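Local structure of COG0546: Predicted phosphatases (Streptococcus pneumoniae, 2AH5) at residues Ile7-Asp12 / Glu94-Ser99; Lys177-Trp182 / Ala188-Tyr193; Pro195-His200 / Val205-Gln210. The protein probably acts as a phosphatase of the haloacid dehalogenase-like hydrolase family, although its physiological substrate and exact function are unknown. One frame throughout, in Å; residues are numbered along the deposited sequence.

Contact 1: residues Ile7-Asp12 / Glu94-Ser99; sequences IFFDLD and EELSSS
Leu96 pushes its two methyls against two side chains on one side of the strand, Ile7 and Phe9, and these three buried residues make up the whole contact. The packed side is this buried trio: Ile7 CD1 lies 3.6 Å from Leu96 CD2 and 4.0 Å from Leu96 CD1, so this one methyl lies against both branches of the leucine, nearer CD2. CG1 of Ile7 is anti to its carbonyl carbon and CD1 continues in an extended line (chi2 -178°), which carries the methyl the full length of the side chain toward the helix; the two side chains meet at about a right angle. Phe9, two residues further on, reaches out the same way. Leu96 CD1 comes to the edge of its ring, near the ring plane, 3.7 Å from CZ; Phe9 also touches Leu15 and Ile160. Strand 6-9 lies inside the parallel sheet of the Rossmann-like HAD domain, between strands 102-106 and 157-161, and helix 89-97 packs against this side of it; Phe8 points the other way, into helix 139-149. At the end of the strand come Asp10 and Asp12, which fit the DxDx(T/V) signature that in HAD enzymes usually supplies the nucleophile and the general acid/base. Asp10 OD1 accepts Leu11 N at 2.9 Å, on the anti side and 34° out of the carboxylate plane, while Asp12 OD1 pairs with Lys108 and Ser18. The outer side of the helix is quite different. Glu94, Glu95, Ser98 and Ser99 are exposed and add nothing to the hydrophobic junction. Polar bonds there are local to the helix end: Ser98 OG turns back to Glu95 O at 2.8 Å, and Ser99 N reaches Leu96 O at 2.9 Å.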
# COMPACT_ATOMS: atom_id res chain seq x y z
N ILE A 7 -8.77 11.48 -4.70
CA ILE A 7 -7.54 10.74 -4.96
C ILE A 7 -7.27 9.74 -3.84
O ILE A 7 -7.25 10.11 -2.65
CB ILE A 7 -6.32 11.69 -5.14
CG1 ILE A 7 -6.59 12.73 -6.25
CG2 ILE A 7 -5.08 10.86 -5.43
CD1 ILE A 7 -5.38 13.68 -6.52
N PHE A 8 -7.11 8.46 -4.21
CA PHE A 8 -6.83 7.36 -3.27
C PHE A 8 -5.34 6.99 -3.35
O PHE A 8 -4.79 6.88 -4.44
CB PHE A 8 -7.64 6.10 -3.61
CG PHE A 8 -9.14 6.26 -3.53
CD1 PHE A 8 -9.73 7.39 -2.95
CD2 PHE A 8 -9.97 5.22 -3.98
CE1 PHE A 8 -11.12 7.51 -2.86
CE2 PHE A 8 -11.37 5.33 -3.88
CZ PHE A 8 -11.95 6.46 -3.33
N PHE A 9 -4.72 6.70 -2.21
CA PHE A 9 -3.32 6.32 -2.17
C PHE A 9 -3.16 4.96 -1.50
O PHE A 9 -3.79 4.72 -0.46
CB PHE A 9 -2.56 7.32 -1.32
CG PHE A 9 -2.36 8.63 -1.98
CD1 PHE A 9 -3.32 9.61 -1.88
CD2 PHE A 9 -1.19 8.89 -2.68
CE1 PHE A 9 -3.13 10.85 -2.48
CE2 PHE A 9 -0.97 10.15 -3.27
CZ PHE A 9 -1.96 11.10 -3.17
N ASP A 10 -2.33 4.08 -2.06
CA ASP A 10 -1.79 2.94 -1.29
C ASP A 10 -0.82 3.56 -0.25
O ASP A 10 -0.39 4.70 -0.41
CB ASP A 10 -1.03 1.94 -2.20
CG ASP A 10 -0.92 0.52 -1.58
OD1 ASP A 10 -1.27 0.32 -0.39
OD2 ASP A 10 -0.48 -0.42 -2.29
N LEU A 11 -0.48 2.83 0.80
CA LEU A 11 0.33 3.35 1.92
C LEU A 11 1.74 2.83 1.77
O LEU A 11 2.60 3.54 1.28
CB LEU A 11 -0.25 2.93 3.28
CG LEU A 11 0.42 3.49 4.55
CD1 LEU A 11 0.51 5.01 4.51
CD2 LEU A 11 -0.37 3.03 5.79
N ASP A 12 1.98 1.59 2.19
CA ASP A 12 3.28 0.93 2.02
C ASP A 12 3.68 0.88 0.56
O ASP A 12 2.87 0.54 -0.28
CB ASP A 12 3.22 -0.51 2.53
CG ASP A 12 2.83 -0.59 3.95
OD1 ASP A 12 3.71 -0.44 4.79
OD2 ASP A 12 1.62 -0.77 4.23
N GLU A 94 1.06 17.95 0.01
CA GLU A 94 0.71 19.37 0.19
C GLU A 94 0.08 19.90 -1.09
O GLU A 94 -0.96 20.56 -1.06
CB GLU A 94 1.97 20.21 0.53
CG GLU A 94 2.62 19.96 1.86
CD GLU A 94 3.94 20.74 2.01
OE1 GLU A 94 4.85 20.60 1.14
OE2 GLU A 94 4.08 21.46 3.03
N GLU A 95 0.69 19.58 -2.23
CA GLU A 95 0.20 20.08 -3.51
C GLU A 95 -1.16 19.50 -3.89
O GLU A 95 -2.09 20.25 -4.20
CB GLU A 95 1.23 19.81 -4.61
CG GLU A 95 2.47 20.71 -4.51
CD GLU A 95 2.10 22.19 -4.57
OE1 GLU A 95 1.48 22.60 -5.58
OE2 GLU A 95 2.39 22.93 -3.60
N LEU A 96 -1.31 18.18 -3.82
CA LEU A 96 -2.60 17.55 -4.20
C LEU A 96 -3.72 17.89 -3.22
O LEU A 96 -4.82 18.21 -3.65
CB LEU A 96 -2.47 16.03 -4.36
CG LEU A 96 -1.77 15.50 -5.61
CD1 LEU A 96 -1.56 13.98 -5.49
CD2 LEU A 96 -2.55 15.81 -6.88
N SER A 97 -3.41 17.87 -1.92
CA SER A 97 -4.42 18.13 -0.87
C SER A 97 -5.03 19.52 -0.95
O SER A 97 -6.16 19.73 -0.49
CB SER A 97 -3.82 17.91 0.52
OG SER A 97 -2.89 18.93 0.81
N SER A 98 -4.29 20.47 -1.54
CA SER A 98 -4.82 21.81 -1.75
C SER A 98 -5.86 21.89 -2.88
O SER A 98 -6.54 22.90 -3.00
CB SER A 98 -3.69 22.85 -1.92
OG SER A 98 -2.99 22.68 -3.14
N SER A 99 -6.01 20.83 -3.68
CA SER A 99 -6.99 20.80 -4.77
C SER A 99 -7.97 19.62 -4.73
O SER A 99 -8.99 19.63 -5.43
CB SER A 99 -6.28 20.79 -6.14
OG SER A 99 -5.46 21.94 -6.30

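Contact 2: residues Lys177-Trp182 / Ala188-Tyr193; sequences KLAITW and ADLLNY
Tyr193, whose carbonyl oxygen is bonded by Lys177, holds its ring clear of the strand: Leu190 O sits at the ring edge, in its plane, and the ring packs against Met167 and Leu168 of helix 164-173. The other flat group is Trp182, just past the strand end. Ile180 CD1 stands over the centre of one of its faces, 3.4 Å above the plane, Phe86 meets it edge-to-face, and its NE1 is hydrogen-bonded to Thr14 O. Between these two aromatic ends the segments touch through Leu190. Its CB lies 3.9 Å from Ala179 CB, and the small alanine lets the helix approach until the two CA atoms are 6.4 Å apart. The first torsion of Leu190 (chi1 -63°) sets CG beside the backbone N, anti to the carbonyl carbon. Its CD1 rests 3.4 Å from Ile180 O, with Thr181 CG2 only loosely approached; Met167 touches the same leucine. Strand 176-180, helix 187-191 and strand 197-199 form a beta-alpha-beta unit of the parallel sheet, so the contact joins the first strand to the helix of the crossover that leads to the edge strand. Residues alternate along that strand: Ala179 and Lys177 face the helix, whereas Ile180 turns away toward Ile160 and Asp162. Lys177 supplies the polar part. Beyond a first torsion well off the staggered position (chi1 25°) its chain is extended until it bends at chi4, bringing NZ to Tyr193 O at 3.0 Å; the C=O...N angle is 167°, so the ammonium approaches almost head-on. The same nitrogen also bonds Gln194 O. Two successive carbonyls of the turn after the helix are thus tied to one charge, and CE passes 3.3 Å from Tyr193 O on its way there.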
# COMPACT_ATOMS: atom_id res chain seq x y z
N LYS A 177 -6.34 4.24 -12.52
CA LYS A 177 -5.14 3.68 -11.87
C LYS A 177 -3.92 4.44 -12.35
O LYS A 177 -3.71 4.61 -13.57
CB LYS A 177 -4.99 2.16 -12.10
CG LYS A 177 -5.69 1.63 -13.37
CD LYS A 177 -5.33 0.17 -13.66
CE LYS A 177 -6.36 -0.52 -14.55
NZ LYS A 177 -6.39 0.01 -15.96
N LEU A 178 -3.14 4.91 -11.38
CA LEU A 178 -1.90 5.61 -11.63
C LEU A 178 -0.76 4.80 -11.01
O LEU A 178 -0.66 4.68 -9.76
CB LEU A 178 -1.95 7.01 -11.02
CG LEU A 178 -0.87 8.02 -11.48
CD1 LEU A 178 -1.35 9.43 -11.22
CD2 LEU A 178 0.50 7.78 -10.86
N ALA A 179 0.07 4.21 -11.87
CA ALA A 179 1.16 3.34 -11.41
C ALA A 179 2.37 4.16 -10.98
O ALA A 179 2.76 5.09 -11.68
CB ALA A 179 1.58 2.33 -12.51
N ILE A 180 2.98 3.79 -9.87
CA ILE A 180 4.23 4.43 -9.45
C ILE A 180 5.33 3.39 -9.33
O ILE A 180 5.06 2.24 -8.96
CB ILE A 180 4.07 5.28 -8.16
CG1 ILE A 180 3.89 4.40 -6.89
CG2 ILE A 180 2.96 6.37 -8.39
CD1 ILE A 180 5.24 4.00 -6.21
N THR A 181 6.55 3.78 -9.67
CA THR A 181 7.63 2.80 -9.82
C THR A 181 8.80 3.02 -8.85
O THR A 181 9.82 2.34 -8.97
CB THR A 181 8.17 2.77 -11.27
OG1 THR A 181 8.75 4.04 -11.57
CG2 THR A 181 7.05 2.49 -12.28
N TRP A 182 8.65 3.99 -7.94
CA TRP A 182 9.67 4.26 -6.90
C TRP A 182 9.52 3.30 -5.71
O TRP A 182 10.30 3.36 -4.74
CB TRP A 182 9.63 5.72 -6.42
CG TRP A 182 8.38 6.11 -5.67
CD1 TRP A 182 8.05 5.75 -4.38
CD2 TRP A 182 7.33 6.96 -6.13
NE1 TRP A 182 6.84 6.32 -4.03
CE2 TRP A 182 6.37 7.06 -5.09
CE3 TRP A 182 7.09 7.65 -7.33
CZ2 TRP A 182 5.19 7.80 -5.21
CZ3 TRP A 182 5.91 8.39 -7.46
CH2 TRP A 182 4.98 8.46 -6.40
N ALA A 188 7.38 -3.58 -14.93
CA ALA A 188 6.94 -4.58 -15.92
C ALA A 188 5.56 -5.14 -15.59
O ALA A 188 4.70 -5.23 -16.49
CB ALA A 188 7.97 -5.70 -16.04
N ASP A 189 5.35 -5.50 -14.32
CA ASP A 189 4.06 -5.99 -13.83
C ASP A 189 2.98 -4.90 -13.97
O ASP A 189 1.90 -5.14 -14.53
CB ASP A 189 4.16 -6.43 -12.36
CG ASP A 189 4.94 -7.73 -12.18
OD1 ASP A 189 4.52 -8.76 -12.75
OD2 ASP A 189 5.94 -7.72 -11.43
N LEU A 190 3.28 -3.70 -13.50
CA LEU A 190 2.29 -2.64 -13.44
C LEU A 190 1.78 -2.28 -14.82
O LEU A 190 0.59 -2.05 -15.01
CB LEU A 190 2.84 -1.40 -12.75
CG LEU A 190 3.23 -1.63 -11.29
CD1 LEU A 190 4.10 -0.51 -10.78
CD2 LEU A 190 1.99 -1.82 -10.42
N LEU A 191 2.68 -2.26 -15.80
CA LEU A 191 2.26 -1.89 -17.15
C LEU A 191 1.35 -2.94 -17.81
O LEU A 191 0.57 -2.60 -18.69
CB LEU A 191 3.47 -1.61 -18.05
CG LEU A 191 4.35 -0.39 -17.80
CD1 LEU A 191 5.62 -0.47 -18.63
CD2 LEU A 191 3.59 0.88 -18.15
N ASN A 192 1.44 -4.20 -17.38
CA ASN A 192 0.53 -5.23 -17.90
C ASN A 192 -0.93 -4.93 -17.60
O ASN A 192 -1.82 -5.54 -18.21
CB ASN A 192 0.89 -6.60 -17.36
CG ASN A 192 2.14 -7.19 -18.02
OD1 ASN A 192 2.57 -6.75 -19.07
ND2 ASN A 192 2.72 -8.19 -17.37
N TYR A 193 -1.18 -4.01 -16.67
CA TYR A 193 -2.54 -3.59 -16.31
C TYR A 193 -3.01 -2.27 -16.93
O TYR A 193 -4.07 -1.76 -16.56
CB TYR A 193 -2.71 -3.58 -14.79
CG TYR A 193 -2.39 -4.92 -14.16
CD1 TYR A 193 -3.37 -5.91 -14.07
CD2 TYR A 193 -1.10 -5.22 -13.73
CE1 TYR A 193 -3.07 -7.18 -13.52
CE2 TYR A 193 -0.79 -6.47 -13.17
CZ TYR A 193 -1.78 -7.44 -13.09
OH TYR A 193 -1.49 -8.66 -12.53

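Contact 3: residues Pro195-His200 / Val205-Gln210; sequences PDYIAH and VLAYFQ
Tyr197 OH is hydrogen-bonded to Glu204 O, one residue before the second segment, and Ala207 CB lies against the same oxygen at 3.5 Å. The phenol therefore reaches across to the first turn of helix 204-208, passing alongside Tyr208 on the way. The two tyrosine side chains slide past each other in opposite directions, each presenting its CB to the other's ring. Tyr208 CB sits 3.7 Å from the centroid of the Tyr197 ring and only 9° off the normal, a well-centred CH-pi contact. The return contact, Tyr197 CB over a face of the Tyr208 ring, is displaced toward the rim, 4.0 Å from the centroid. The rings themselves are inclined at 42°, neither stacked nor edge-to-face, and they close to 3.3 Å between Tyr197 CD1 and Tyr208 CD1. Both residues have CG anti to the backbone N, which carries each ring out away from its own N. Tyr208 OH ends beside Asp196 CB and is hydrogen-bonded to Gln176 OE1; the carboxylate of Asp196 turns instead to Lys177 N. Further along the strand, Ala199 CB meets Val205 CG2 at 3.8 Å, and Val205 extends inward to Ile160 and Trp182. Here the C-terminal helix packs on the edge strand 197-199 of the Rossmann-like sheet. No hydrogen bond joins the two segments directly: they adhere through apolar and CH-pi contacts, while each hydroxyl is satisfied by a residue outside them, which would help hold the far end of each ring in place.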
# COMPACT_ATOMS: atom_id res chain seq x y z
N PRO A 195 -2.13 1.14 -16.90
CA PRO A 195 -2.46 2.29 -16.06
C PRO A 195 -2.80 3.52 -16.88
O PRO A 195 -2.33 3.68 -18.02
CB PRO A 195 -1.16 2.57 -15.28
CG PRO A 195 -0.09 1.89 -16.05
CD PRO A 195 -0.72 0.71 -16.72
N ASP A 196 -3.53 4.43 -16.27
CA ASP A 196 -3.93 5.67 -16.91
C ASP A 196 -2.82 6.70 -16.98
O ASP A 196 -2.84 7.60 -17.82
CB ASP A 196 -5.16 6.23 -16.22
CG ASP A 196 -6.35 5.30 -16.34
OD1 ASP A 196 -6.85 5.12 -17.48
OD2 ASP A 196 -6.74 4.68 -15.33
N TYR A 197 -1.85 6.56 -16.08
CA TYR A 197 -0.70 7.44 -16.00
C TYR A 197 0.35 6.69 -15.20
O TYR A 197 0.03 5.78 -14.41
CB TYR A 197 -1.08 8.74 -15.31
CG TYR A 197 -0.02 9.81 -15.34
CD1 TYR A 197 0.07 10.72 -16.43
CD2 TYR A 197 0.87 9.95 -14.29
CE1 TYR A 197 1.05 11.73 -16.44
CE2 TYR A 197 1.85 10.95 -14.29
CZ TYR A 197 1.92 11.82 -15.36
OH TYR A 197 2.91 12.77 -15.32
N ILE A 198 1.62 7.05 -15.39
CA ILE A 198 2.71 6.37 -14.67
C ILE A 198 3.74 7.39 -14.20
O ILE A 198 3.95 8.40 -14.87
CB ILE A 198 3.37 5.23 -15.52
CG1 ILE A 198 4.38 4.42 -14.69
CG2 ILE A 198 3.99 5.77 -16.77
CD1 ILE A 198 4.53 2.93 -15.15
N ALA A 199 4.35 7.15 -13.05
CA ALA A 199 5.35 8.07 -12.50
C ALA A 199 6.48 7.33 -11.84
O ALA A 199 6.24 6.46 -11.00
CB ALA A 199 4.72 9.03 -11.47
N HIS A 200 7.70 7.73 -12.14
CA HIS A 200 8.85 7.18 -11.41
C HIS A 200 9.33 8.06 -10.25
O HIS A 200 10.18 7.65 -9.46
CB HIS A 200 10.00 6.77 -12.36
CG HIS A 200 10.76 7.91 -12.95
ND1 HIS A 200 10.26 8.69 -13.97
CD2 HIS A 200 12.01 8.37 -12.71
CE1 HIS A 200 11.15 9.61 -14.31
NE2 HIS A 200 12.22 9.44 -13.55
N VAL A 205 3.69 12.89 -10.65
CA VAL A 205 2.27 12.58 -10.43
C VAL A 205 1.40 13.81 -10.71
O VAL A 205 0.27 13.72 -11.19
CB VAL A 205 2.02 12.09 -8.99
CG1 VAL A 205 0.52 11.98 -8.71
CG2 VAL A 205 2.66 10.70 -8.76
N LEU A 206 1.96 14.97 -10.40
CA LEU A 206 1.20 16.22 -10.36
C LEU A 206 0.73 16.63 -11.74
O LEU A 206 -0.34 17.18 -11.89
CB LEU A 206 2.07 17.32 -9.77
CG LEU A 206 2.30 17.17 -8.29
CD1 LEU A 206 3.37 18.17 -7.87
CD2 LEU A 206 0.98 17.40 -7.51
N ALA A 207 1.55 16.32 -12.75
CA ALA A 207 1.28 16.68 -14.15
C ALA A 207 -0.02 16.06 -14.67
O ALA A 207 -0.68 16.65 -15.53
CB ALA A 207 2.47 16.26 -15.04
N TYR A 208 -0.39 14.88 -14.16
CA TYR A 208 -1.62 14.26 -14.59
C TYR A 208 -2.81 15.13 -14.29
O TYR A 208 -3.74 15.20 -15.09
CB TYR A 208 -1.83 12.87 -13.97
CG TYR A 208 -3.00 12.11 -14.58
CD1 TYR A 208 -3.02 11.82 -15.95
CD2 TYR A 208 -4.08 11.70 -13.80
CE1 TYR A 208 -4.08 11.12 -16.52
CE2 TYR A 208 -5.16 11.00 -14.36
CZ TYR A 208 -5.15 10.72 -15.72
OH TYR A 208 -6.18 10.02 -16.31
N PHE A 209 -2.76 15.82 -13.15
CA PHE A 209 -3.84 16.66 -12.70
C PHE A 209 -3.71 18.12 -13.20
O PHE A 209 -4.39 19.01 -12.71
CB PHE A 209 -3.95 16.55 -11.17
CG PHE A 209 -4.04 15.13 -10.68
CD1 PHE A 209 -5.29 14.50 -10.56
CD2 PHE A 209 -2.89 14.40 -10.40
CE1 PHE A 209 -5.38 13.17 -10.13
CE2 PHE A 209 -2.97 13.05 -9.96
CZ PHE A 209 -4.23 12.44 -9.85
N GLN A 210 -2.83 18.35 -14.17
CA GLN A 210 -2.80 19.63 -14.90
C GLN A 210 -3.04 19.41 -16.40
O GLN A 210 -2.42 18.53 -17.02
CB GLN A 210 -1.47 20.38 -14.69
CG GLN A 210 -1.18 20.74 -13.23
CD GLN A 210 -2.12 21.78 -12.65
OE1 GLN A 210 -2.54 21.66 -11.49
NE2 GLN A 210 -2.46 22.80 -13.43

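All three contacts rest on the same parallel sheet. Contacts 2 and 3 sit on its last two strands, centres 11 Å apart, and are tied by the strand pairing: Lys177 O lies 2.7 Å from Asp196 N, and Ala179 O 2.9 Å from Ala199 N. Contact 3 also reaches contact 1, 12 Å away between centres, because Phe209 and Leu206 pack on its apolar residues; Ile7 CD1 is 3.6 Å from Phe209 CE1 and Leu96 CG 3.8 Å from Leu206 CD2. Contacts 1 and 2 do not touch, with nearest atoms about 7 Å apart. Contact 1 alone includes the probable catalytic DxD aspartates, and Ile180 of contact 2 touches that motif.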